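Local atomic coordinates of kappa-carrageenase (Pseudoalteromonas carrageenovora, PDB entry 5OCQ), a protein that cleaves kappa-carrageenan internally, hydrolysing the beta-1,4 linkages between D-galactose 4-sulfate and 3,6-anhydro-D-galactose through its GH16 catalytic module. Residues K56-T61 / S261-Y266; V115-W120 / D144-S149; I125-T130 / H159-K164; Y40-W45 / F247-N252. The protein carries 1 engineered substitution. One frame throughout, in Å; residues are numbered along the deposited sequence. Where two conformers were deposited one is given.

Contact 1 of 4, residues K56-T61 / S261-Y266; sequences KLKLTT and SMEVDY
The flat carboxylate of Asp-265 divides its two oxygens, OD1 turning to the aliphatic part of Lys-56 and OD2 to a salt bridge with Arg-105. The bend of Lys-56 at chi2 (62°) swings its CD to 3.6 Å from Asp-265 OD1. Its ammonium adds only a long salt bridge, NZ to the same OD1 at 3.8 Å. A second carboxylate, that of Glu-263, is approached by a different lysine at each oxygen: OE1 lies near CG of Lys-56, while OE2 stands 4.0 Å from Lys-58 NZ, beyond salt-bridge range but probably still attractive. Lys-58 and Glu-263 run alongside each other. The backbones behind these side chains belong to strands 56-72 and 260-272, which pair antiparallel within the GH16 beta jelly roll, with Leu-57/Val-264 and Leu-59/Met-262 as hydrogen-bonded pairs. The amide of Val-264 reaches Leu-57 O at 2.8 Å in the carbonyl plane. On the lysine side, Thr-60 OG1 and Ser-261 OG share a 2.7 Å hydrogen bond, and Lys-58 CG presses tightly on Ser-261 CB (3.5 Å). The other side is apolar: Leu-59 and Met-262 point the same way, CB to CG 3.8 Å, with Leu-231 against the leucine and Pro-117 against the methionine.

Contact 2 of 4, residues V115-W120 / D144-S149; sequences VSPAFW and DLTQKS. Engineered in segment 144-149: Asp-144 (natural residue Glu). With G4S (4-O-sulfo-beta-D-galactopyranose), chain C.
Ser-116 and Pro-117 carry strand 115-122 of the GH16 beta jelly roll past the loop that follows strand 143-144, and each meets that loop in its own way. With OG anti to the backbone nitrogen (chi1 176°), Ser-116 donates to Leu-145 O at 2.8 Å, from about 20° off the carbonyl plane. The backbone O of Pro-117 accepts an almost straight bond from Leu-145 N at 3.0 Å (175° at the hydrogen). The pyrrolidine ring crosses the Thr-146 side chain at about a right angle, its CD 3.4 Å from Thr-146 OG1. One step along, Ala-118 and Asp-144 form a non-hydrogen-bonded antiparallel pair, which sets the small methyl beside the acid. Asp-144, engineered from the natural glutamate, occupies the position of the proton donor. Beyond it, Trp-120 lays one face of its indole against the sulfated galactose of chain C, whose C6 stands 3.7 Å above the ring plane and toward its rim; Ser-232 binds the indole NE1. Gln-147 turns OE1 to Arg-236, the residue important for substrate recognition, which also salt-bridges Asp-144 OD1. That same carboxylate oxygen, Asp-144 OD1, accepts a hydrogen bond from the sugar O6 of chain C at 2.6 Å.

Contact 3 of 4, residues I125-T130 / H159-K164; sequences IDRSLT and HNIVVK. With G4S (4-O-sulfo-beta-D-galactopyranose), chain B; G4S (4-O-sulfo-beta-D-galactopyranose), chain C; 9RN (3,6-anhydro-alpha-D-galactopyranose), chain D.
Ile-125 overlaps Ile-161 at about a right angle, its CG2 methyl 4.1 Å from CD1 of the strand residue. The same CG2 lies over the centre of the Arg-127 guanidinium, 3.8 Å from its plane, and so offers the flat cation an apolar surface. Arg-127 has two modelled conformers; in this one its chain is extended from CG to NE, and NH1 and NH2 both donate to sulfate oxygen O7 of the chain B galactose, NH1 at 2.9 Å. The sulfate is thus met near the guanidinium plane, by two N-H groups converging on one oxygen. Ile-125 CD1 meanwhile touches C2 of that sugar. His-159, at the other end of the strand segment, has the chain C galactose over one ring face. The two methyls of Val-163 each meet one loop carbonyl, CG1 3.6 Å from Thr-130 O and CG2 equally far from Leu-129 O. A type I turn from Asp-126 to Leu-129 shapes the loop, with an Asx turn: Asp-126 OD1 accepts hydrogen bonds from both OG and N of Ser-128. This loop follows strand 115-122 and rests on strand 153-164, where Tyr-137 of strand 135-141 packs against Ile-125 and Trp-170 of strand 167-171 against Ile-161.

Contact 4 of 4, residues Y40-W45 / F247-N252; sequences YGVWSW and FYPSAN. With G4S (4-O-sulfo-beta-D-galactopyranose), chain C; 9RN (3,6-anhydro-alpha-D-galactopyranose), chain E.
The backbones of Gly-41 and Phe-247 pass with their CA atoms 5.4 Å apart, and a water spans them, donating to Phe-247 O at 2.8 Å and only weakly to Gly-41 O. Val-42 is the main apolar link. Its CG1, anti to the carbonyl carbon (chi1 -64°), packs against residues 247-249, 3.8 Å from Phe-247 CB and 3.7 Å from Pro-249 CD. Trp-43 and Phe-247 meet obliquely rather than stacking, CH2 to CD2 at 4.1 Å. Gly-41 is seated on one face of that indole, its CA 3.8 Å above the plane; its positive phi (62°) favours glycine. Both aromatic rings turn an edge to sulfate oxygen O9 of the chain C galactose, which lies 3.5 Å from Trp-43 CH2. Tyr-40 has sulfate oxygen O7 at its edge, but gives a face to the anhydrogalactose of chain E, whose C2 lies 3.4 Å above the plane toward the rim. Trp-242 meets the Phe-247 ring edge-to-face, and Arg-236, which hydrogen-bonds the chain C galactose, touches the Phe-247 ring. An aromatic wall of this kind, joining segment 40-45 to the hairpin of strands 240-243 and 246-249, lines the carbohydrate-binding cleft of this GH16 enzyme.

How the contacts relate
From the N terminus, segment 40-45 opens the loop that contact 4 closes near the end of the chain at 247-252, tying the region of strand 43-45 to hairpin 240-249. Segment 56-61 starts soon after and pairs with 261-266, so contacts 4 and 1 cross, each spanning about 200 residues; contact 1 joins two strands of the jelly roll. Inside both lie contacts 2 and 3, which close far shorter loops and also cross. Contact 2 ties strand 115-122 to the loop after 143-144, and contact 3 the loop after 115-122 to strand 153-164. Contacts 1 and 2 touch; contacts 2, 3 and 4 gather around the galactose of chain C, and Trp-120 meets Tyr-40 between contacts 2 and 4.

Contact 1 of 4, residues K56-T61 / S261-Y266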
# COMPACT_ATOMS: atom_id res chain seq x y z
N LYS A 56 -5.96 -7.85 -16.77
CA LYS A 56 -5.41 -6.80 -15.84
C LYS A 56 -6.43 -6.19 -14.92
O LYS A 56 -7.55 -5.89 -15.34
CB LYS A 56 -4.83 -5.59 -16.61
CG LYS A 56 -3.35 -5.52 -16.80
CD LYS A 56 -2.89 -6.64 -17.59
CE LYS A 56 -1.57 -6.28 -18.27
NZ LYS A 56 -1.51 -7.16 -19.45
N LEU A 57 -6.03 -5.96 -13.68
CA LEU A 57 -6.80 -5.09 -12.77
C LEU A 57 -6.49 -3.63 -13.04
O LEU A 57 -5.30 -3.29 -13.09
CB LEU A 57 -6.49 -5.42 -11.31
CG LEU A 57 -7.18 -4.57 -10.22
CD1 LEU A 57 -8.68 -4.83 -10.09
CD2 LEU A 57 -6.47 -4.83 -8.92
N LYS A 58 -7.51 -2.76 -13.15
CA LYS A 58 -7.33 -1.33 -13.23
C LYS A 58 -7.97 -0.68 -12.01
O LYS A 58 -9.10 -1.01 -11.67
CB LYS A 58 -7.95 -0.89 -14.54
CG LYS A 58 -7.98 0.55 -14.80
CD LYS A 58 -8.43 0.92 -16.25
CE LYS A 58 -7.55 0.33 -17.34
NZ LYS A 58 -7.79 0.97 -18.68
N LEU A 59 -7.22 0.16 -11.30
CA LEU A 59 -7.73 0.91 -10.19
C LEU A 59 -7.69 2.37 -10.61
O LEU A 59 -6.58 2.91 -10.92
CB LEU A 59 -6.92 0.67 -8.90
CG LEU A 59 -6.86 -0.78 -8.47
CD1 LEU A 59 -5.93 -0.96 -7.26
CD2 LEU A 59 -8.21 -1.31 -8.09
N THR A 60 -8.83 3.07 -10.53
CA THR A 60 -8.99 4.38 -11.13
C THR A 60 -9.31 5.42 -10.11
O THR A 60 -10.10 5.20 -9.21
CB THR A 60 -10.13 4.32 -12.17
OG1 THR A 60 -9.77 3.37 -13.18
CG2 THR A 60 -10.31 5.72 -12.80
N THR A 61 -8.64 6.59 -10.18
CA THR A 61 -8.99 7.75 -9.34
C THR A 61 -9.79 8.79 -10.20
O THR A 61 -9.34 9.08 -11.38
CB THR A 61 -7.72 8.44 -8.77
OG1 THR A 61 -6.94 7.49 -8.00
CG2 THR A 61 -8.06 9.58 -7.88
N SER A 261 -5.54 5.90 -14.10
CA SER A 261 -5.57 4.51 -13.57
C SER A 261 -4.20 3.84 -13.53
O SER A 261 -3.47 3.85 -14.56
CB SER A 261 -6.41 3.66 -14.49
OG SER A 261 -7.71 4.25 -14.66
N MET A 262 -3.93 3.16 -12.45
CA MET A 262 -2.85 2.16 -12.40
C MET A 262 -3.35 0.82 -12.91
O MET A 262 -4.60 0.56 -12.87
CB MET A 262 -2.32 2.03 -10.96
CG MET A 262 -3.34 1.46 -9.99
SD MET A 262 -2.79 1.35 -8.24
CE MET A 262 -1.90 -0.16 -8.11
N GLU A 263 -2.45 -0.02 -13.40
CA GLU A 263 -2.77 -1.36 -13.90
C GLU A 263 -1.89 -2.40 -13.25
O GLU A 263 -0.68 -2.18 -13.02
CB GLU A 263 -2.65 -1.48 -15.43
CG GLU A 263 -3.50 -0.53 -16.18
CD GLU A 263 -3.50 -0.69 -17.71
OE1 GLU A 263 -3.22 -1.76 -18.28
OE2 GLU A 263 -3.81 0.32 -18.36
N VAL A 264 -2.50 -3.53 -12.90
CA VAL A 264 -1.90 -4.66 -12.24
C VAL A 264 -2.10 -5.91 -13.08
O VAL A 264 -3.24 -6.39 -13.23
CB VAL A 264 -2.37 -4.87 -10.77
CG1 VAL A 264 -1.51 -5.90 -10.06
CG2 VAL A 264 -2.42 -3.53 -9.98
N ASP A 265 -1.03 -6.53 -13.53
CA ASP A 265 -1.13 -7.78 -14.23
C ASP A 265 -1.35 -8.96 -13.34
O ASP A 265 -2.13 -9.85 -13.63
CB ASP A 265 0.14 -7.96 -15.07
CG ASP A 265 0.08 -9.12 -16.08
OD1 ASP A 265 -1.00 -9.55 -16.49
OD2 ASP A 265 1.16 -9.52 -16.54
N TYR A 266 -0.67 -9.00 -12.22
CA TYR A 266 -0.80 -10.12 -11.29
C TYR A 266 -0.31 -9.70 -9.88
O TYR A 266 0.46 -8.71 -9.74
CB TYR A 266 -0.05 -11.38 -11.75
CG TYR A 266 1.44 -11.28 -11.85
CD1 TYR A 266 2.23 -11.26 -10.70
CD2 TYR A 266 2.06 -11.25 -13.10
CE1 TYR A 266 3.65 -11.20 -10.76
CE2 TYR A 266 3.48 -11.16 -13.18
CZ TYR A 266 4.24 -11.19 -11.99
OH TYR A 266 5.66 -11.09 -12.08

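Contact 2 of 4, residues V115-W120 / D144-S149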
# COMPACT_ATOMS: atom_id res chain seq x y z
N VAL A 115 -1.25 11.45 -7.74
CA VAL A 115 -1.70 10.08 -7.36
C VAL A 115 -0.52 9.18 -7.07
O VAL A 115 0.58 9.37 -7.63
CB VAL A 115 -2.65 9.38 -8.35
CG1 VAL A 115 -3.94 10.18 -8.53
CG2 VAL A 115 -1.99 9.10 -9.65
N SER A 116 -0.72 8.24 -6.17
CA SER A 116 0.29 7.29 -5.79
C SER A 116 -0.23 5.85 -5.80
O SER A 116 -0.93 5.43 -4.84
CB SER A 116 0.82 7.67 -4.42
OG SER A 116 1.78 6.73 -3.93
N PRO A 117 0.08 5.08 -6.85
CA PRO A 117 -0.14 3.62 -6.83
C PRO A 117 0.67 2.97 -5.71
O PRO A 117 1.83 3.35 -5.45
CB PRO A 117 0.42 3.16 -8.16
CG PRO A 117 0.40 4.39 -9.02
CD PRO A 117 0.69 5.53 -8.11
N ALA A 118 0.03 2.06 -4.97
CA ALA A 118 0.76 1.40 -3.88
C ALA A 118 0.44 -0.05 -3.78
O ALA A 118 -0.68 -0.53 -4.10
CB ALA A 118 0.33 2.03 -2.63
N PHE A 119 1.42 -0.83 -3.27
CA PHE A 119 1.24 -2.27 -3.04
C PHE A 119 1.80 -2.46 -1.63
O PHE A 119 2.93 -2.01 -1.36
CB PHE A 119 2.05 -3.08 -4.09
CG PHE A 119 2.13 -4.58 -3.88
CD1 PHE A 119 0.99 -5.35 -3.45
CD2 PHE A 119 3.28 -5.30 -4.26
CE1 PHE A 119 1.11 -6.71 -3.37
CE2 PHE A 119 3.38 -6.67 -4.11
CZ PHE A 119 2.29 -7.41 -3.69
N TRP A 120 0.99 -2.91 -0.70
CA TRP A 120 1.26 -2.79 0.74
C TRP A 120 0.42 -3.78 1.52
O TRP A 120 -0.41 -4.50 0.91
CB TRP A 120 1.09 -1.38 1.27
CG TRP A 120 -0.30 -0.79 1.08
CD1 TRP A 120 -0.91 -0.55 -0.12
CD2 TRP A 120 -1.19 -0.33 2.10
NE1 TRP A 120 -2.17 0.04 0.09
CE2 TRP A 120 -2.38 0.15 1.44
CE3 TRP A 120 -1.16 -0.31 3.50
CZ2 TRP A 120 -3.45 0.69 2.17
CZ3 TRP A 120 -2.19 0.27 4.20
CH2 TRP A 120 -3.33 0.72 3.53
N ASP A 144 5.56 2.47 -2.75
CA ASP A 144 4.72 3.62 -3.12
C ASP A 144 5.31 4.36 -4.29
O ASP A 144 6.48 4.79 -4.21
CB ASP A 144 4.59 4.64 -1.99
CG ASP A 144 3.53 4.27 -0.89
OD1 ASP A 144 2.29 4.69 -1.06
OD2 ASP A 144 4.04 3.83 0.15
N LEU A 145 4.60 4.41 -5.39
CA LEU A 145 5.06 5.04 -6.59
C LEU A 145 4.59 6.48 -6.69
O LEU A 145 3.54 6.86 -6.16
CB LEU A 145 4.61 4.30 -7.87
CG LEU A 145 5.09 2.88 -8.13
CD1 LEU A 145 4.47 2.18 -9.30
CD2 LEU A 145 6.62 2.94 -8.38
N THR A 146 5.42 7.30 -7.33
CA THR A 146 5.03 8.67 -7.74
C THR A 146 4.47 9.53 -6.67
O THR A 146 3.51 10.25 -6.92
CB THR A 146 4.19 8.66 -9.02
OG1 THR A 146 2.89 8.01 -8.85
CG2 THR A 146 4.86 8.01 -10.21
N GLN A 147 5.04 9.49 -5.44
CA GLN A 147 4.62 10.35 -4.38
C GLN A 147 5.69 11.37 -3.92
O GLN A 147 5.48 12.05 -2.92
CB GLN A 147 4.10 9.53 -3.18
CG GLN A 147 5.19 8.78 -2.35
CD GLN A 147 4.68 8.13 -1.06
OE1 GLN A 147 3.48 8.11 -0.78
NE2 GLN A 147 5.60 7.60 -0.26
N LYS A 148 6.80 11.42 -4.63
CA LYS A 148 7.95 12.34 -4.28
C LYS A 148 8.00 13.41 -5.36
O LYS A 148 7.23 13.41 -6.32
CB LYS A 148 9.21 11.52 -4.16
CG LYS A 148 9.07 10.40 -3.10
CD LYS A 148 10.31 9.53 -2.91
CE LYS A 148 11.03 10.16 -1.73
NZ LYS A 148 10.05 11.02 -0.97
N SER A 149 8.91 14.37 -5.21
CA SER A 149 8.97 15.48 -6.15
C SER A 149 9.44 15.06 -7.57
O SER A 149 9.09 15.71 -8.56
CB SER A 149 9.88 16.62 -5.53
OG SER A 149 11.05 16.05 -5.02
C1 G4S C . 1.34 4.51 4.29
C2 G4S C . 0.07 4.83 5.07
C3 G4S C . -1.13 3.93 4.70
C4 G4S C . -1.23 3.89 3.16
C5 G4S C . 0.11 3.40 2.56
C6 G4S C . 0.12 3.11 1.09
O1 G4S C . 2.23 5.66 4.44
O2 G4S C . 0.32 4.58 6.51
O4 G4S C . -1.39 5.27 2.76
O5 G4S C . 1.11 4.42 2.85
O6 G4S C . 0.16 4.32 0.30
S G4S C . -2.77 5.89 2.07
O7 G4S C . -3.51 4.77 1.42
O8 G4S C . -3.52 6.52 3.22
O9 G4S C . -2.22 6.81 1.05

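Contact 3 of 4, residues I125-T130 / H159-K164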
# COMPACT_ATOMS: atom_id res chain seq x y z
N ILE A 125 -5.65 -2.20 14.08
CA ILE A 125 -4.92 -1.45 15.19
C ILE A 125 -5.53 -1.95 16.49
O ILE A 125 -6.74 -1.77 16.65
CB ILE A 125 -5.08 0.04 15.04
CG1 ILE A 125 -4.57 0.54 13.67
CG2 ILE A 125 -4.42 0.74 16.26
CD1 ILE A 125 -4.81 2.02 13.34
N ASP A 126 -4.73 -2.56 17.38
CA ASP A 126 -5.19 -3.08 18.68
C ASP A 126 -4.76 -2.11 19.80
O ASP A 126 -3.68 -2.24 20.35
CB ASP A 126 -4.67 -4.48 18.95
CG ASP A 126 -5.37 -5.16 20.19
OD1 ASP A 126 -6.02 -4.47 21.00
OD2 ASP A 126 -5.24 -6.40 20.32
N ARG A 127 -5.63 -1.19 20.15
CA ARG A 127 -5.20 -0.13 21.13
C ARG A 127 -5.26 -0.64 22.56
O ARG A 127 -4.93 0.08 23.48
CB ARG A 127 -6.02 1.14 20.94
CG ARG A 127 -5.77 1.77 19.54
CD ARG A 127 -6.22 3.20 19.36
NE ARG A 127 -6.38 3.59 17.95
CZ ARG A 127 -5.48 4.25 17.23
NH1 ARG A 127 -4.31 4.55 17.73
NH2 ARG A 127 -5.75 4.58 16.03
N SER A 128 -5.63 -1.88 22.74
CA SER A 128 -5.69 -2.49 24.06
C SER A 128 -4.41 -3.14 24.49
O SER A 128 -4.31 -3.56 25.64
CB SER A 128 -6.82 -3.52 24.14
OG SER A 128 -6.42 -4.80 23.66
N LEU A 129 -3.42 -3.22 23.62
CA LEU A 129 -2.12 -3.80 23.99
C LEU A 129 -1.22 -2.68 24.55
O LEU A 129 -0.63 -1.93 23.78
CB LEU A 129 -1.47 -4.45 22.76
CG LEU A 129 -2.26 -5.55 22.10
CD1 LEU A 129 -1.55 -6.05 20.85
CD2 LEU A 129 -2.57 -6.72 23.02
N THR A 130 -1.13 -2.55 25.89
CA THR A 130 -0.52 -1.34 26.51
C THR A 130 0.80 -1.55 27.28
O THR A 130 1.36 -0.61 27.79
CB THR A 130 -1.54 -0.63 27.43
OG1 THR A 130 -1.89 -1.56 28.46
CG2 THR A 130 -2.81 -0.21 26.67
N HIS A 159 5.77 1.00 8.63
CA HIS A 159 4.97 1.76 9.61
C HIS A 159 4.53 0.91 10.72
O HIS A 159 4.25 -0.29 10.56
CB HIS A 159 3.79 2.52 8.95
CG HIS A 159 4.13 3.31 7.74
ND1 HIS A 159 4.42 2.80 6.51
CD2 HIS A 159 4.34 4.62 7.64
CE1 HIS A 159 4.65 3.78 5.65
NE2 HIS A 159 4.57 4.91 6.33
N ASN A 160 4.47 1.48 11.96
CA ASN A 160 4.01 0.67 13.09
C ASN A 160 3.61 1.57 14.26
O ASN A 160 4.04 2.72 14.27
CB ASN A 160 5.06 -0.36 13.54
CG ASN A 160 6.44 0.32 13.91
OD1 ASN A 160 7.18 0.81 13.07
ND2 ASN A 160 6.75 0.29 15.18
N ILE A 161 2.84 1.03 15.16
CA ILE A 161 2.65 1.67 16.47
C ILE A 161 3.25 0.74 17.51
O ILE A 161 2.87 -0.42 17.59
CB ILE A 161 1.18 1.91 16.71
CG1 ILE A 161 0.54 2.84 15.67
CG2 ILE A 161 0.96 2.44 18.16
CD1 ILE A 161 -0.97 2.87 15.76
N VAL A 162 4.11 1.24 18.42
CA VAL A 162 4.68 0.37 19.43
C VAL A 162 4.70 1.19 20.77
O VAL A 162 4.79 2.40 20.72
CB VAL A 162 6.11 -0.06 19.08
CG1 VAL A 162 7.04 1.13 18.88
CG2 VAL A 162 6.67 -1.08 20.07
N VAL A 163 4.56 0.49 21.87
CA VAL A 163 4.47 1.17 23.21
C VAL A 163 5.93 1.39 23.66
O VAL A 163 6.67 0.43 23.80
CB VAL A 163 3.68 0.30 24.19
CG1 VAL A 163 3.73 0.93 25.61
CG2 VAL A 163 2.24 0.21 23.77
N LYS A 164 6.30 2.66 23.80
CA LYS A 164 7.63 3.13 24.24
C LYS A 164 7.46 4.15 25.41
O LYS A 164 6.68 5.14 25.32
CB LYS A 164 8.32 3.81 23.09
CG LYS A 164 8.94 2.86 22.11
CD LYS A 164 9.33 3.64 20.89
CE LYS A 164 10.09 2.73 19.98
NZ LYS A 164 10.85 3.61 19.10
C1 G4S B . -5.76 5.33 10.30
C2 G4S B . -6.37 5.07 11.63
C3 G4S B . -6.80 6.43 12.29
C4 G4S B . -5.49 7.25 12.46
C5 G4S B . -4.83 7.42 11.09
C6 G4S B . -3.51 8.25 11.07
O1 G4S B . -5.23 4.12 9.73
O2 G4S B . -7.60 4.30 11.38
O4 G4S B . -4.57 6.56 13.31
O5 G4S B . -4.52 6.07 10.61
O6 G4S B . -3.20 8.38 9.63
S G4S B . -3.99 7.38 14.71
O7 G4S B . -3.43 6.28 15.53
O8 G4S B . -5.22 8.07 15.22
O9 G4S B . -3.06 8.43 14.16
C1 G4S C . 1.34 4.51 4.29
C2 G4S C . 0.07 4.83 5.07
C3 G4S C . -1.13 3.93 4.70
C4 G4S C . -1.23 3.89 3.16
C5 G4S C . 0.11 3.40 2.56
C6 G4S C . 0.12 3.11 1.09
O1 G4S C . 2.23 5.66 4.44
O2 G4S C . 0.32 4.58 6.51
O4 G4S C . -1.39 5.27 2.76
O5 G4S C . 1.11 4.42 2.85
O6 G4S C . 0.16 4.32 0.30
S G4S C . -2.77 5.89 2.07
O7 G4S C . -3.51 4.77 1.42
O8 G4S C . -3.52 6.52 3.22
O9 G4S C . -2.22 6.81 1.05
C2 9RN D . -8.90 7.25 14.81
C4 9RN D . -10.43 5.64 15.88
C5 9RN D . -10.40 4.82 14.62
C6 9RN D . -11.27 5.54 13.63
O4 9RN D . -11.68 5.60 16.54
O5 9RN D . -9.00 4.92 14.20
O3 9RN D . -11.21 6.92 14.12
C3 9RN D . -10.34 7.01 15.28
O2 9RN D . -7.89 7.41 15.85
C1 9RN D . -8.53 6.21 13.78
O1 9RN D . -7.10 6.18 13.59

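Contact 4 of 4, residues Y40-W45 / F247-N252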
# COMPACT_ATOMS: atom_id res chain seq x y z
N TYR A 40 -10.44 6.05 4.45
CA TYR A 40 -9.38 6.86 5.10
C TYR A 40 -8.82 7.85 4.10
O TYR A 40 -9.25 7.95 2.97
CB TYR A 40 -8.28 5.97 5.68
CG TYR A 40 -7.83 4.82 4.77
CD1 TYR A 40 -6.91 4.97 3.76
CD2 TYR A 40 -8.39 3.51 4.93
CE1 TYR A 40 -6.52 3.92 2.99
CE2 TYR A 40 -8.03 2.49 4.09
CZ TYR A 40 -7.02 2.65 3.17
OH TYR A 40 -6.57 1.73 2.25
N GLY A 41 -7.79 8.61 4.47
CA GLY A 41 -7.26 9.67 3.56
C GLY A 41 -8.35 10.71 3.31
O GLY A 41 -9.23 10.92 4.14
N VAL A 42 -8.33 11.26 2.10
CA VAL A 42 -9.22 12.32 1.71
C VAL A 42 -9.97 11.93 0.42
O VAL A 42 -10.39 12.78 -0.37
CB VAL A 42 -8.45 13.65 1.53
CG1 VAL A 42 -7.89 14.06 2.94
CG2 VAL A 42 -7.41 13.61 0.45
N TRP A 43 -10.23 10.64 0.27
CA TRP A 43 -10.97 10.09 -0.88
C TRP A 43 -11.91 9.01 -0.32
O TRP A 43 -11.76 8.64 0.83
CB TRP A 43 -10.06 9.52 -1.95
CG TRP A 43 -9.06 8.52 -1.41
CD1 TRP A 43 -9.25 7.16 -1.27
CD2 TRP A 43 -7.78 8.78 -0.78
NE1 TRP A 43 -8.20 6.60 -0.59
CE2 TRP A 43 -7.23 7.53 -0.41
CE3 TRP A 43 -6.95 9.93 -0.64
CZ2 TRP A 43 -6.00 7.43 0.30
CZ3 TRP A 43 -5.70 9.79 -0.03
CH2 TRP A 43 -5.23 8.55 0.39
N SER A 44 -12.80 8.48 -1.17
CA SER A 44 -13.64 7.35 -0.71
C SER A 44 -13.47 6.25 -1.73
O SER A 44 -13.37 6.54 -2.97
CB SER A 44 -15.11 7.73 -0.57
OG SER A 44 -15.21 8.77 0.39
N TRP A 45 -13.53 4.98 -1.29
CA TRP A 45 -13.41 3.82 -2.22
C TRP A 45 -14.73 3.54 -2.88
O TRP A 45 -15.78 3.52 -2.22
CB TRP A 45 -12.95 2.61 -1.45
CG TRP A 45 -11.67 2.77 -0.69
CD1 TRP A 45 -11.51 2.58 0.66
CD2 TRP A 45 -10.37 3.11 -1.20
NE1 TRP A 45 -10.20 2.76 1.02
CE2 TRP A 45 -9.45 3.05 -0.11
CE3 TRP A 45 -9.86 3.39 -2.47
CZ2 TRP A 45 -8.06 3.32 -0.28
CZ3 TRP A 45 -8.51 3.70 -2.61
CH2 TRP A 45 -7.62 3.63 -1.54
N PHE A 247 -3.65 12.79 6.00
CA PHE A 247 -4.00 13.69 4.94
C PHE A 247 -5.22 14.58 5.28
O PHE A 247 -6.21 14.09 5.90
CB PHE A 247 -4.25 13.00 3.56
CG PHE A 247 -3.07 12.35 2.99
CD1 PHE A 247 -1.96 13.11 2.62
CD2 PHE A 247 -3.02 11.00 2.82
CE1 PHE A 247 -0.88 12.53 2.02
CE2 PHE A 247 -1.91 10.39 2.25
CZ PHE A 247 -0.82 11.16 1.91
N TYR A 248 -5.21 15.81 4.74
CA TYR A 248 -6.36 16.72 4.73
C TYR A 248 -6.46 17.26 3.29
O TYR A 248 -5.44 17.21 2.56
CB TYR A 248 -6.18 17.89 5.74
CG TYR A 248 -6.41 17.55 7.15
CD1 TYR A 248 -5.42 16.96 7.92
CD2 TYR A 248 -7.62 17.85 7.77
CE1 TYR A 248 -5.63 16.64 9.23
CE2 TYR A 248 -7.85 17.57 9.09
CZ TYR A 248 -6.84 16.93 9.84
OH TYR A 248 -7.06 16.60 11.15
N PRO A 249 -7.64 17.69 2.84
CA PRO A 249 -7.76 18.18 1.46
C PRO A 249 -7.04 19.52 1.32
O PRO A 249 -7.01 20.31 2.29
CB PRO A 249 -9.26 18.32 1.21
CG PRO A 249 -9.92 17.82 2.47
CD PRO A 249 -8.95 17.61 3.52
N SER A 250 -6.44 19.75 0.19
CA SER A 250 -5.96 21.12 -0.10
C SER A 250 -7.07 21.92 -0.83
O SER A 250 -8.18 21.44 -1.09
CB SER A 250 -4.71 21.01 -0.95
OG SER A 250 -5.04 20.79 -2.30
N ALA A 251 -6.72 23.15 -1.24
CA ALA A 251 -7.73 23.90 -2.04
C ALA A 251 -7.61 23.66 -3.53
O ALA A 251 -8.40 24.18 -4.31
CB ALA A 251 -7.68 25.39 -1.68
N ASN A 252 -6.68 22.81 -3.96
CA ASN A 252 -6.57 22.39 -5.34
C ASN A 252 -7.42 21.12 -5.60
O ASN A 252 -7.02 20.02 -5.18
CB ASN A 252 -5.15 22.11 -5.70
CG ASN A 252 -4.97 21.68 -7.15
OD1 ASN A 252 -5.88 21.13 -7.80
ND2 ASN A 252 -3.78 21.98 -7.72
C1 G4S C . 1.34 4.51 4.29
C2 G4S C . 0.07 4.83 5.07
C3 G4S C . -1.13 3.93 4.70
C4 G4S C . -1.23 3.89 3.16
C5 G4S C . 0.11 3.40 2.56
C6 G4S C . 0.12 3.11 1.09
O1 G4S C . 2.23 5.66 4.44
O2 G4S C . 0.32 4.58 6.51
O4 G4S C . -1.39 5.27 2.76
O5 G4S C . 1.11 4.42 2.85
O6 G4S C . 0.16 4.32 0.30
S G4S C . -2.77 5.89 2.07
O7 G4S C . -3.51 4.77 1.42
O8 G4S C . -3.52 6.52 3.22
O9 G4S C . -2.22 6.81 1.05
C2 9RN E . -4.53 4.22 6.05
C4 9RN E . -4.54 4.27 8.54
C5 9RN E . -3.40 3.29 8.46
C6 9RN E . -4.16 2.02 8.18
O5 9RN E . -2.55 3.68 7.33
O3 9RN E . -5.29 2.42 7.41
C3 9RN E . -5.30 3.84 7.30
O2 9RN E . -4.56 5.69 5.90
C1 9RN E . -3.13 3.66 6.04
O1 9RN E . -2.28 4.49 5.28
O HOH W 1 -7.23 11.48 6.26